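Local coordinates for protein glutathione S-transferase omega-like 2 (Saccharomyces cerevisiae, PDB 5LKB) that reduces dehydroascorbate and acts as a glutathione-dependent '1-Cys' thiol transferase, forming a homodimer of the GST superfamily that also reacts with glutathionyl-(hydro)quinones, at residues T206-D209 with D210-W214; D281-T284 with E285-R289. All coordinates share one frame; numbering follows the deposited sequence.

Contact 1 of 2, residues T206-D209 with D210-W214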
# COMPACT_ATOMS: atom_id res chain seq x y z
N THR A 206 9.82 -35.33 -1.77
CA THR A 206 9.71 -34.85 -3.14
C THR A 206 8.63 -33.76 -3.24
O THR A 206 8.82 -32.77 -3.95
CB THR A 206 9.43 -35.98 -4.13
OG1 THR A 206 8.16 -36.56 -3.82
CG2 THR A 206 10.48 -37.03 -4.01
N GLN A 207 7.52 -33.93 -2.53
CA GLN A 207 6.48 -32.89 -2.53
C GLN A 207 6.98 -31.59 -1.90
O GLN A 207 6.61 -30.50 -2.35
CB GLN A 207 5.22 -33.32 -1.79
CG GLN A 207 4.50 -34.50 -2.41
CD GLN A 207 3.56 -35.13 -1.43
OE1 GLN A 207 2.43 -34.67 -1.24
NE2 GLN A 207 4.03 -36.18 -0.78
N ILE A 208 7.76 -31.67 -0.81
CA ILE A 208 8.40 -30.47 -0.25
C ILE A 208 9.29 -29.80 -1.27
O ILE A 208 9.25 -28.58 -1.47
CB ILE A 208 9.18 -30.80 1.03
CG1 ILE A 208 8.23 -31.14 2.17
CG2 ILE A 208 10.15 -29.70 1.40
CD1 ILE A 208 8.88 -31.81 3.37
N ASP A 209 10.14 -30.56 -1.96
CA ASP A 209 11.03 -29.94 -2.92
C ASP A 209 10.25 -29.29 -4.08
O ASP A 209 10.64 -28.23 -4.57
CB ASP A 209 12.02 -30.95 -3.48
CG ASP A 209 13.11 -31.27 -2.51
OD1 ASP A 209 13.39 -30.49 -1.58
OD2 ASP A 209 13.71 -32.38 -2.63
N ASP A 210 9.20 -29.96 -4.56
CA ASP A 210 8.46 -29.43 -5.71
C ASP A 210 7.69 -28.17 -5.31
O ASP A 210 7.69 -27.21 -6.06
CB ASP A 210 7.49 -30.49 -6.24
CG ASP A 210 8.19 -31.66 -6.92
OD1 ASP A 210 9.41 -31.56 -7.22
OD2 ASP A 210 7.48 -32.66 -7.19
N PHE A 211 7.05 -28.18 -4.13
CA PHE A 211 6.38 -26.97 -3.64
C PHE A 211 7.40 -25.85 -3.46
O PHE A 211 7.19 -24.71 -3.92
CB PHE A 211 5.71 -27.32 -2.31
CG PHE A 211 4.84 -26.25 -1.71
CD1 PHE A 211 3.54 -26.10 -2.12
CD2 PHE A 211 5.31 -25.49 -0.64
CE1 PHE A 211 2.72 -25.12 -1.55
CE2 PHE A 211 4.52 -24.52 -0.04
CZ PHE A 211 3.21 -24.33 -0.47
N ASN A 212 8.49 -26.13 -2.75
CA ASN A 212 9.55 -25.15 -2.51
C ASN A 212 10.03 -24.51 -3.80
O ASN A 212 10.34 -23.32 -3.82
CB ASN A 212 10.79 -25.80 -1.85
CG ASN A 212 10.67 -26.01 -0.35
OD1 ASN A 212 9.68 -25.67 0.32
ND2 ASN A 212 11.71 -26.68 0.19
N SER A 213 10.15 -25.28 -4.89
CA SER A 213 10.71 -24.75 -6.12
C SER A 213 9.86 -23.59 -6.69
O SER A 213 10.42 -22.56 -7.05
CB SER A 213 10.87 -25.87 -7.17
OG SER A 213 11.50 -25.33 -8.31
N TRP A 214 8.56 -23.81 -6.84
CA TRP A 214 7.74 -22.72 -7.41
C TRP A 214 7.43 -21.65 -6.38
O TRP A 214 7.24 -20.49 -6.77
CB TRP A 214 6.45 -23.24 -8.09
CG TRP A 214 5.48 -24.01 -7.28
CD1 TRP A 214 5.41 -25.38 -7.15
CD2 TRP A 214 4.38 -23.50 -6.53
NE1 TRP A 214 4.37 -25.74 -6.37
CE2 TRP A 214 3.69 -24.60 -5.99
CE3 TRP A 214 3.89 -22.21 -6.28
CZ2 TRP A 214 2.56 -24.46 -5.16
CZ3 TRP A 214 2.76 -22.07 -5.47
CH2 TRP A 214 2.09 -23.18 -4.94
O HOH W 1 13.74 -27.82 -1.71
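Residues 206-209 and 210-214 are successive turns of one alpha-helix, joined by four i to i+4 backbone bonds of 2.9 to 3.0 Å, from Thr206 O to Asp210 N through Asp209 O to Ser213 N. On the inward side Ile208 and Asn212 run side by side, both directed to the same flank of the helix. The CG2 branch of Ile208 runs alongside the amide of Asn212, 3.6 Å from its ND2. That amide also stands over the backbone of the preceding turn, its CG 3.1 Å from Ile208 O. Asn212 has CG beside its own backbone N (chi1 -81°), which tips the amide back toward Ile208 and Asp209. There ND2 donates to a water at 3.0 Å, and the same water donates to Asp209 OD1 at 2.7 Å, so a single water links two side chains three residues apart. Both polar ends have stronger partners on other helices: Asn212 ND2 also donates to Glu285 OE1, and Asp209 OD1 makes a salt bridge with Arg179, which probably favours the charged carboxylate. Phe211 leaves the helix differently. Its CB rests 3.3 Å from Gln207 O, and with CG anti to the backbone N (chi1 -174°) the ring is carried away from residues 206-209 to meet Ile252 of helix 232-264 and Ala286 of helix 285-304. One turn on from Asp210, Trp214 packs on Val249 and Ile252 of the same helix 232-264. The result is an amphipathic helix of the all-helical GST C-terminal domain, exposed at Thr206, Asp210 and Ser213 and buried at Ile208, Phe211 and Asn212.

Contact 2 of 2, residues D281-T284 with E285-R289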
# COMPACT_ATOMS: atom_id res chain seq x y z
N ASP A 281 0.32 -33.55 6.32
CA ASP A 281 -0.51 -33.26 7.48
C ASP A 281 0.31 -32.89 8.71
O ASP A 281 -0.20 -32.97 9.83
CB ASP A 281 -1.43 -34.46 7.74
CG ASP A 281 -0.67 -35.72 8.04
OD1 ASP A 281 0.55 -35.76 7.83
OD2 ASP A 281 -1.30 -36.70 8.49
N GLN A 282 1.56 -32.48 8.53
CA GLN A 282 2.44 -32.06 9.61
C GLN A 282 3.25 -30.83 9.17
O GLN A 282 3.43 -30.57 7.97
CB GLN A 282 3.43 -33.19 10.00
CG GLN A 282 4.36 -33.47 8.84
CD GLN A 282 5.49 -34.44 9.13
OE1 GLN A 282 5.35 -35.62 8.91
NE2 GLN A 282 6.63 -33.91 9.58
N LEU A 283 3.80 -30.13 10.17
CA LEU A 283 4.70 -29.02 9.92
C LEU A 283 5.97 -29.51 9.25
O LEU A 283 6.63 -30.45 9.71
CB LEU A 283 5.03 -28.33 11.22
CG LEU A 283 6.01 -27.15 11.23
CD1 LEU A 283 5.31 -25.97 10.67
CD2 LEU A 283 6.56 -26.82 12.62
N THR A 284 6.32 -28.87 8.17
CA THR A 284 7.52 -29.13 7.41
C THR A 284 8.24 -27.85 7.04
O THR A 284 7.72 -26.72 7.20
CB THR A 284 7.25 -29.93 6.12
OG1 THR A 284 6.75 -29.05 5.10
CG2 THR A 284 6.31 -31.13 6.36
N GLU A 285 9.43 -28.05 6.49
CA GLU A 285 10.23 -26.98 5.92
C GLU A 285 9.45 -26.14 4.90
O GLU A 285 9.72 -24.94 4.75
CB GLU A 285 11.40 -27.62 5.19
CG GLU A 285 12.26 -26.68 4.47
CD GLU A 285 13.37 -27.40 3.70
OE1 GLU A 285 13.29 -27.48 2.45
OE2 GLU A 285 14.31 -27.87 4.37
N ALA A 286 8.53 -26.77 4.16
CA ALA A 286 7.75 -26.02 3.17
C ALA A 286 6.97 -24.92 3.86
O ALA A 286 6.84 -23.81 3.31
CB ALA A 286 6.77 -26.95 2.44
N ASP A 287 6.41 -25.22 5.04
CA ASP A 287 5.69 -24.18 5.79
C ASP A 287 6.63 -23.06 6.23
O ASP A 287 6.27 -21.86 6.18
CB ASP A 287 5.00 -24.75 7.01
CG ASP A 287 4.01 -25.79 6.67
OD1 ASP A 287 3.01 -25.51 6.01
OD2 ASP A 287 4.22 -26.97 7.09
N ILE A 288 7.80 -23.43 6.70
CA ILE A 288 8.77 -22.46 7.19
C ILE A 288 9.14 -21.49 6.09
O ILE A 288 9.13 -20.27 6.27
CB ILE A 288 9.98 -23.18 7.80
CG1 ILE A 288 9.53 -23.95 9.05
CG2 ILE A 288 11.11 -22.18 8.11
CD1 ILE A 288 10.57 -24.86 9.64
N ARG A 289 9.46 -22.02 4.92
CA ARG A 289 9.92 -21.20 3.82
C ARG A 289 8.81 -20.29 3.33
O ARG A 289 9.08 -19.12 3.05
CB ARG A 289 10.48 -22.07 2.69
CG ARG A 289 11.86 -22.72 3.03
CD ARG A 289 12.16 -23.84 1.97
NE ARG A 289 12.07 -23.32 0.63
CZ ARG A 289 12.97 -23.39 -0.33
NH1 ARG A 289 14.13 -24.03 -0.14
NH2 ARG A 289 12.68 -22.86 -1.52
O HOH W 2 4.03 -28.97 5.24
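Asp287 OD2 accepts two hydrogen bonds, from Thr284 N at 3.0 Å and from a water at 2.7 Å. The backbone N-H of Thr284 points almost straight at it, 169° at the hydrogen, and enters by the anti lone pair of OD2, away from the other carboxylate oxygen. Asp287 turns back to meet it because CG sits beside its own backbone N (chi1 -60°), folding the carboxylate over the start of the helix. In the return direction Thr284 OG1 accepts a bent bond from Ala286 N at 3.0 Å. Thr284 OG1 sits between its own backbone N and carbonyl carbon (chi1 80°), which turns it to the N-H of Ala286. The water on OD2 is also hydrogen-bonded to Thr284 OG1, 2.7 Å away, and so ties the two capping side chains together. Thr284 O receives weak bonds from both Asp287 N and Ile288 N as the first turn begins. Beside the polar groups, Leu283 passes obliquely across Asp287, its CD1 3.9 Å from the aspartate CB. Leu283 and Ile288 both touch Leu58 of helix 47-58, which brings the cap against the thioredoxin-like domain. The second carboxylate oxygen, Asp287 OD1, accepts from Thr278 OG1 and Trp322 NE1, so this buried aspartate is held through both carboxylate oxygens and would probably stay ionised; the nearby helix N-terminus should help. Thr284 as N-cap and Asp287 three residues later make a capping box, matching the N-capping box found at the start of the conserved core helix of the GST C-terminal domain.

Overall arrangement
Both contacts belong to the helical GST C-terminal domain, on the same side of the chain's centre, with their own centres 11 Å apart. Contact 1 comes first in sequence, near the start of helix 205-220; contact 2 forms the N-terminal end of helix 285-304, after helices 222-227, 232-264 and 269-273. The two helices meet directly, with Asn212 CG packed 3.2 Å from Arg289 NE. Arg179 of helix 174-182, shared by both contacts, also makes a salt bridge to Glu285 and so joins them to the helix that begins at the glutathione-binding Ser174. The contacts thus sit where the domains adjoin: the side chains of Asn212 and Ile288 lie about 10 Å and about 9 Å from that of Ser174.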